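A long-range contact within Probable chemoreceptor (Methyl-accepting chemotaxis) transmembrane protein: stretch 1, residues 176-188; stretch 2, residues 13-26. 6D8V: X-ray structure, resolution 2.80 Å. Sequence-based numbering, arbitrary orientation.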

ATOM      1  N   ALA A 176      -5.032   6.374   5.693  1.00 73.55           N
ATOM      2  CA  ALA A 176      -4.753   7.359   4.652  1.00 66.64           C
ATOM      3  C   ALA A 176      -5.617   7.130   3.417  1.00 62.16           C
ATOM      4  O   ALA A 176      -6.151   8.087   2.842  1.00 58.69           O
ATOM      5  CB  ALA A 176      -3.270   7.328   4.275  1.00 83.41           C
ATOM      6  N   LEU A 177      -5.756   5.871   2.984  1.00 72.47           N
ATOM      7  CA  LEU A 177      -6.628   5.580   1.849  1.00 65.54           C
ATOM      8  C   LEU A 177      -8.063   6.002   2.152  1.00 69.55           C
ATOM      9  O   LEU A 177      -8.694   6.723   1.372  1.00 64.65           O
ATOM     10  CB  LEU A 177      -6.571   4.093   1.503  1.00 53.27           C
ATOM     11  CG  LEU A 177      -5.326   3.517   0.856  1.00 58.77           C
ATOM     12  CD1 LEU A 177      -5.568   2.059   0.519  1.00 64.73           C
ATOM     13  CD2 LEU A 177      -4.964   4.304  -0.400  1.00 67.75           C
ATOM     14  N   ALA A 178      -8.596   5.543   3.289  1.00 68.54           N
ATOM     15  CA  ALA A 178      -9.934   5.949   3.706  1.00 57.08           C
ATOM     16  C   ALA A 178     -10.094   7.466   3.676  1.00 74.76           C
ATOM     17  O   ALA A 178     -11.146   7.976   3.274  1.00 72.55           O
ATOM     18  CB  ALA A 178     -10.219   5.411   5.100  1.00 56.42           C
ATOM     19  N   ASP A 179      -9.060   8.200   4.105  1.00 71.71           N
ATOM     20  CA  ASP A 179      -9.126   9.660   4.108  1.00 61.94           C
ATOM     21  C   ASP A 179      -9.265  10.211   2.695  1.00 71.39           C
ATOM     22  O   ASP A 179     -10.097  11.089   2.442  1.00 85.63           O
ATOM     23  CB  ASP A 179      -7.888  10.245   4.791  1.00 85.36           C
ATOM     24  CG  ASP A 179      -7.989  10.229   6.308  1.00120.05           C
ATOM     25  OD1 ASP A 179      -9.080   9.925   6.837  1.00132.75           O
ATOM     26  OD2 ASP A 179      -6.972  10.522   6.974  1.00135.45           O
ATOM     27  N   ARG A 180      -8.451   9.718   1.759  1.00 72.62           N
ATOM     28  CA  ARG A 180      -8.547  10.198   0.384  1.00 68.97           C
ATOM     29  C   ARG A 180      -9.931   9.941  -0.199  1.00 78.30           C
ATOM     30  O   ARG A 180     -10.465  10.777  -0.936  1.00 96.75           O
ATOM     31  CB  ARG A 180      -7.477   9.542  -0.489  1.00 75.42           C
ATOM     32  CG  ARG A 180      -6.055   9.783  -0.005  1.00 94.03           C
ATOM     33  CD  ARG A 180      -5.116  10.155  -1.139  1.00 87.11           C
ATOM     34  NE  ARG A 180      -5.446  11.432  -1.760  1.00 93.90           N
ATOM     35  CZ  ARG A 180      -4.584  12.154  -2.462  1.00119.89           C
ATOM     36  NH1 ARG A 180      -3.344  11.719  -2.619  1.00125.69           N
ATOM     37  NH2 ARG A 180      -4.958  13.310  -3.000  1.00134.35           N
ATOM     38  N   LEU A 181     -10.530   8.793   0.120  1.00 86.30           N
ATOM     39  CA  LEU A 181     -11.855   8.494  -0.404  1.00 90.15           C
ATOM     40  C   LEU A 181     -12.928   9.410   0.159  1.00105.44           C
ATOM     41  O   LEU A 181     -14.052   9.408  -0.353  1.00120.14           O
ATOM     42  CB  LEU A 181     -12.224   7.043  -0.119  1.00 77.35           C
ATOM     43  CG  LEU A 181     -11.340   6.019  -0.824  1.00 58.49           C
ATOM     44  CD1 LEU A 181     -11.988   4.651  -0.754  1.00 70.74           C
ATOM     45  CD2 LEU A 181     -11.086   6.428  -2.265  1.00 51.46           C
ATOM     46  N   SER A 182     -12.621  10.169   1.206  1.00103.15           N
ATOM     47  CA  SER A 182     -13.493  11.244   1.647  1.00106.22           C
ATOM     48  C   SER A 182     -12.988  12.623   1.252  1.00118.73           C
ATOM     49  O   SER A 182     -13.771  13.576   1.280  1.00133.48           O
ATOM     50  CB  SER A 182     -13.682  11.185   3.166  1.00 95.99           C
ATOM     51  OG  SER A 182     -14.715  10.264   3.500  1.00 91.48           O
ATOM     52  N   ALA A 183     -11.724  12.795   0.960  1.00119.18           N
ATOM     53  CA  ALA A 183     -11.287  14.068   0.411  1.00113.26           C
ATOM     54  C   ALA A 183     -11.813  14.337  -0.992  1.00135.52           C
ATOM     55  O   ALA A 183     -12.110  15.451  -1.342  1.00143.60           O
ATOM     56  CB  ALA A 183      -9.799  14.216   0.476  1.00 94.38           C
ATOM     57  N   VAL A 184     -11.952  13.289  -1.785  1.00146.65           N
ATOM     58  CA  VAL A 184     -12.619  13.366  -3.061  1.00134.53           C
ATOM     59  C   VAL A 184     -13.931  12.603  -2.878  1.00158.63           C
ATOM     60  O   VAL A 184     -13.953  11.417  -2.650  1.00166.90           O
ATOM     61  CB  VAL A 184     -11.713  12.808  -4.173  1.00110.07           C
ATOM     62  CG1 VAL A 184     -10.270  13.171  -3.922  1.00115.77           C
ATOM     63  CG2 VAL A 184     -11.791  11.322  -4.271  1.00 90.94           C
ATOM     64  N   LYS A 185     -15.040  13.301  -2.952  1.00173.49           N
ATOM     65  CA  LYS A 185     -16.205  12.948  -2.184  1.00163.32           C
ATOM     66  C   LYS A 185     -17.001  11.756  -2.621  1.00157.88           C
ATOM     67  O   LYS A 185     -16.864  11.289  -3.700  1.00136.61           O
ATOM     68  CB  LYS A 185     -17.061  14.171  -2.003  1.00145.09           C
ATOM     69  CG  LYS A 185     -18.321  13.949  -1.222  1.00132.48           C
ATOM     70  CD  LYS A 185     -19.509  14.539  -1.952  1.00122.49           C
ATOM     71  CE  LYS A 185     -20.533  14.993  -0.949  1.00112.19           C
ATOM     72  NZ  LYS A 185     -21.892  14.843  -1.528  1.00116.62           N
ATOM     73  N   PRO A 186     -17.832  11.208  -1.641  1.00154.51           N
ATOM     74  CA  PRO A 186     -18.741  10.160  -2.116  1.00151.20           C
ATOM     75  C   PRO A 186     -20.095  10.643  -2.651  1.00146.91           C
ATOM     76  O   PRO A 186     -20.382  11.811  -2.540  1.00141.85           O
ATOM     77  CB  PRO A 186     -18.990   9.383  -0.876  1.00159.72           C
ATOM     78  CG  PRO A 186     -19.287  10.444   0.078  1.00153.73           C
ATOM     79  CD  PRO A 186     -18.105  11.322  -0.123  1.00152.79           C
ATOM     80  N   PHE A 187     -20.947   9.738  -3.129  1.00156.01           N
ATOM     81  CA  PHE A 187     -22.017  10.009  -4.101  1.00155.44           C
ATOM     82  C   PHE A 187     -23.118  10.950  -3.573  1.00165.58           C
ATOM     83  O   PHE A 187     -24.026  11.387  -4.288  1.00176.26           O
ATOM     84  CB  PHE A 187     -22.574   8.707  -4.655  1.00136.89           C
ATOM     85  CG  PHE A 187     -23.512   8.869  -5.818  1.00122.79           C
ATOM     86  CD1 PHE A 187     -23.089   8.630  -7.113  1.00138.94           C
ATOM     87  CD2 PHE A 187     -24.823   9.194  -5.638  1.00 93.85           C
ATOM     88  CE1 PHE A 187     -23.945   8.748  -8.201  1.00133.65           C
ATOM     89  CE2 PHE A 187     -25.687   9.322  -6.718  1.00106.99           C
ATOM     90  CZ  PHE A 187     -25.253   9.089  -7.997  1.00114.37           C
ATOM     91  N   GLY A 188     -23.062  11.211  -2.281  1.00160.79           N
ATOM     92  CA  GLY A 188     -23.996  12.104  -1.620  1.00156.10           C
ATOM     93  C   GLY A 188     -25.009  11.096  -1.252  1.00146.62           C
ATOM     94  O   GLY A 188     -25.779  10.698  -2.084  1.00151.63           O
TER
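Stretch 2 (13-26) TEARAIASDIAGSV

Helices distant in sequence often pack by running in roughly opposite directions and meeting along one stripe of side chains, and this pair from a probable chemoreceptor is a compact example. Stretch 2 is helical throughout, from Thr13 to Val26, and belongs to a longer helix. Stretch 1 is helical from Ala176 to Ala183; Val184, with phi/psi of -110/114, is the first residue to leave the helical conformation, and the chain continues as loop to Gly188. The N-to-C directions of the two helices differ by 137°, and their axes approach to 10.8 Å. As stretch 1 advances, its partners therefore step backward along stretch 2: the CA of Arg180 lies 8.0 Å from the CA of Ile22, the CA of Val184 7.2 Å from the CA of Ile18, and the CA of Phe187 8.1 Å from the CA of Glu14. The spacing of four on stretch 2 is close to one helical turn, so these partners recur on the same side of the helix.

Apolar side chains follow this register. Ile22 CD1 reaches Leu177 CD2 at 4.4 Å and Leu181 CD2 at 4.2 Å, while Ile18 CG2 approaches Leu181 CD2 at 3.6 Å. The CB of each isoleucine points sideways, yet the end of its side chain comes nearer to stretch 1. Beside this apolar strip, Asp21 OD1 lies over one face of the Arg180 guanidinium, 3.4 Å from Arg180 NE. This salt bridge rests on charge alone, because no N-H points at the oxygen. Ser25 OG lies 2.6 Å from Arg180 NH1, but the angle is too poor for a hydrogen bond; within its own helix, Ser25 OG donates a hydrogen bond to Asp21 O (2.9 Å). Past the helix end, Glu14 meets the loop, with its OE1 3.2 Å from Phe187 CD1. No hydrogen bond joins the stretches, and 511 Å² is buried in total.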

ATOM      1  N   THR A  13     -18.396   6.939 -13.881  1.00 63.86           N
ATOM      2  CA  THR A  13     -17.737   8.227 -14.079  1.00 66.25           C
ATOM      3  C   THR A  13     -17.008   8.670 -12.819  1.00 66.24           C
ATOM      4  O   THR A  13     -15.896   9.208 -12.883  1.00 72.90           O
ATOM      5  CB  THR A  13     -18.767   9.276 -14.502  1.00 68.58           C
ATOM      6  OG1 THR A  13     -19.080   9.104 -15.890  1.00 92.96           O
ATOM      7  CG2 THR A  13     -18.229  10.674 -14.261  1.00 58.01           C
ATOM      8  N   GLU A  14     -17.619   8.435 -11.664  1.00 71.64           N
ATOM      9  CA  GLU A  14     -17.029   8.832 -10.396  1.00 63.10           C
ATOM     10  C   GLU A  14     -15.925   7.862  -9.971  1.00 70.51           C
ATOM     11  O   GLU A  14     -14.909   8.277  -9.400  1.00 55.01           O
ATOM     12  CB  GLU A  14     -18.151   8.917  -9.365  1.00 66.22           C
ATOM     13  CG  GLU A  14     -17.819   9.503  -8.029  1.00 73.60           C
ATOM     14  CD  GLU A  14     -19.033   9.493  -7.124  1.00 96.52           C
ATOM     15  OE1 GLU A  14     -20.126   9.873  -7.600  1.00 99.60           O
ATOM     16  OE2 GLU A  14     -18.903   9.086  -5.947  1.00116.02           O
ATOM     17  N   ALA A  15     -16.101   6.563 -10.242  1.00 66.43           N
ATOM     18  CA  ALA A  15     -15.024   5.608  -9.980  1.00 52.58           C
ATOM     19  C   ALA A  15     -13.812   5.899 -10.846  1.00 60.96           C
ATOM     20  O   ALA A  15     -12.677   5.790 -10.368  1.00 67.39           O
ATOM     21  CB  ALA A  15     -15.498   4.167 -10.208  1.00 47.45           C
ATOM     22  N   ARG A  16     -14.034   6.277 -12.112  1.00 67.71           N
ATOM     23  CA  ARG A  16     -12.930   6.706 -12.965  1.00 59.09           C
ATOM     24  C   ARG A  16     -12.175   7.868 -12.329  1.00 55.54           C
ATOM     25  O   ARG A  16     -10.939   7.884 -12.320  1.00 61.38           O
ATOM     26  CB  ARG A  16     -13.458   7.070 -14.358  1.00 81.69           C
ATOM     27  CG  ARG A  16     -12.418   7.627 -15.335  1.00 93.08           C
ATOM     28  CD  ARG A  16     -12.717   7.219 -16.781  1.00119.63           C
ATOM     29  NE  ARG A  16     -14.140   7.279 -17.110  1.00145.45           N
ATOM     30  CZ  ARG A  16     -14.911   6.214 -17.339  1.00140.37           C
ATOM     31  NH1 ARG A  16     -14.400   4.989 -17.293  1.00132.76           N
ATOM     32  NH2 ARG A  16     -16.199   6.374 -17.630  1.00131.73           N
ATOM     33  N   ALA A  17     -12.901   8.834 -11.760  1.00 65.66           N
ATOM     34  CA  ALA A  17     -12.255   9.932 -11.043  1.00 53.58           C
ATOM     35  C   ALA A  17     -11.479   9.439  -9.822  1.00 66.48           C
ATOM     36  O   ALA A  17     -10.354   9.889  -9.576  1.00 65.45           O
ATOM     37  CB  ALA A  17     -13.298  10.963 -10.623  1.00 52.31           C
ATOM     38  N   ILE A  18     -12.071   8.532  -9.032  1.00 70.20           N
ATOM     39  CA  ILE A  18     -11.417   8.050  -7.816  1.00 50.57           C
ATOM     40  C   ILE A  18     -10.172   7.257  -8.161  1.00 58.74           C
ATOM     41  O   ILE A  18      -9.146   7.354  -7.475  1.00 56.83           O
ATOM     42  CB  ILE A  18     -12.387   7.196  -6.978  1.00 67.26           C
ATOM     43  CG1 ILE A  18     -13.592   8.025  -6.486  1.00 57.49           C
ATOM     44  CG2 ILE A  18     -11.637   6.489  -5.833  1.00 50.57           C
ATOM     45  CD1 ILE A  18     -13.214   9.317  -5.787  1.00 70.42           C
ATOM     46  N   ALA A  19     -10.248   6.447  -9.224  1.00 57.00           N
ATOM     47  CA  ALA A  19      -9.145   5.563  -9.573  1.00 48.91           C
ATOM     48  C   ALA A  19      -7.917   6.351 -10.015  1.00 50.89           C
ATOM     49  O   ALA A  19      -6.785   5.994  -9.670  1.00 56.34           O
ATOM     50  CB  ALA A  19      -9.583   4.582 -10.664  1.00 45.36           C
ATOM     51  N   SER A  20      -8.110   7.423 -10.784  1.00 53.64           N
ATOM     52  CA  SER A  20      -6.940   8.170 -11.238  1.00 66.19           C
ATOM     53  C   SER A  20      -6.273   8.906 -10.083  1.00 64.38           C
ATOM     54  O   SER A  20      -5.056   9.122 -10.103  1.00 68.71           O
ATOM     55  CB  SER A  20      -7.317   9.146 -12.347  1.00 57.19           C
ATOM     56  OG  SER A  20      -7.913  10.302 -11.811  1.00 78.16           O
ATOM     57  N   ASP A  21      -7.050   9.290  -9.067  1.00 60.10           N
ATOM     58  CA  ASP A  21      -6.460   9.894  -7.882  1.00 44.65           C
ATOM     59  C   ASP A  21      -5.663   8.872  -7.080  1.00 60.46           C
ATOM     60  O   ASP A  21      -4.508   9.131  -6.724  1.00 56.78           O
ATOM     61  CB  ASP A  21      -7.543  10.538  -7.023  1.00 60.45           C
ATOM     62  CG  ASP A  21      -6.968  11.410  -5.934  1.00 92.04           C
ATOM     63  OD1 ASP A  21      -6.302  10.870  -5.027  1.00 94.83           O
ATOM     64  OD2 ASP A  21      -7.157  12.641  -5.999  1.00116.80           O
ATOM     65  N   ILE A  22      -6.251   7.705  -6.795  1.00 56.57           N
ATOM     66  CA  ILE A  22      -5.506   6.669  -6.087  1.00 51.43           C
ATOM     67  C   ILE A  22      -4.303   6.230  -6.914  1.00 61.82           C
ATOM     68  O   ILE A  22      -3.173   6.149  -6.416  1.00 70.41           O
ATOM     69  CB  ILE A  22      -6.421   5.479  -5.740  1.00 63.98           C
ATOM     70  CG1 ILE A  22      -7.548   5.929  -4.816  1.00 60.28           C
ATOM     71  CG2 ILE A  22      -5.627   4.387  -5.043  1.00 52.96           C
ATOM     72  CD1 ILE A  22      -7.047   6.570  -3.558  1.00 49.26           C
ATOM     73  N   ALA A  23      -4.523   5.940  -8.197  1.00 65.89           N
ATOM     74  CA  ALA A  23      -3.424   5.470  -9.040  1.00 57.43           C
ATOM     75  C   ALA A  23      -2.307   6.508  -9.134  1.00 57.93           C
ATOM     76  O   ALA A  23      -1.120   6.158  -9.140  1.00 48.03           O
ATOM     77  CB  ALA A  23      -3.954   5.109 -10.425  1.00 42.37           C
ATOM     78  N   GLY A  24      -2.668   7.789  -9.199  1.00 60.48           N
ATOM     79  CA  GLY A  24      -1.652   8.825  -9.208  1.00 55.06           C
ATOM     80  C   GLY A  24      -0.859   8.860  -7.922  1.00 42.41           C
ATOM     81  O   GLY A  24       0.372   8.782  -7.925  1.00 62.03           O
ATOM     82  N   SER A  25      -1.558   8.975  -6.790  1.00 58.98           N
ATOM     83  CA  SER A  25      -0.887   8.921  -5.497  1.00 52.35           C
ATOM     84  C   SER A  25       0.027   7.698  -5.393  1.00 65.90           C
ATOM     85  O   SER A  25       1.196   7.826  -4.998  1.00 64.50           O
ATOM     86  CB  SER A  25      -1.924   8.931  -4.374  1.00 67.59           C
ATOM     87  OG  SER A  25      -2.826  10.010  -4.528  1.00 61.71           O
ATOM     88  N   VAL A  26      -0.476   6.511  -5.766  1.00 47.45           N
ATOM     89  CA  VAL A  26       0.338   5.296  -5.703  1.00 51.85           C
ATOM     90  C   VAL A  26       1.569   5.427  -6.592  1.00 68.50           C
ATOM     91  O   VAL A  26       2.704   5.199  -6.149  1.00 62.94           O
ATOM     92  CB  VAL A  26      -0.486   4.058  -6.095  1.00 59.07           C
ATOM     93  CG1 VAL A  26       0.461   2.884  -6.339  1.00 44.16           C
ATOM     94  CG2 VAL A  26      -1.475   3.696  -4.991  1.00 51.92           C
TER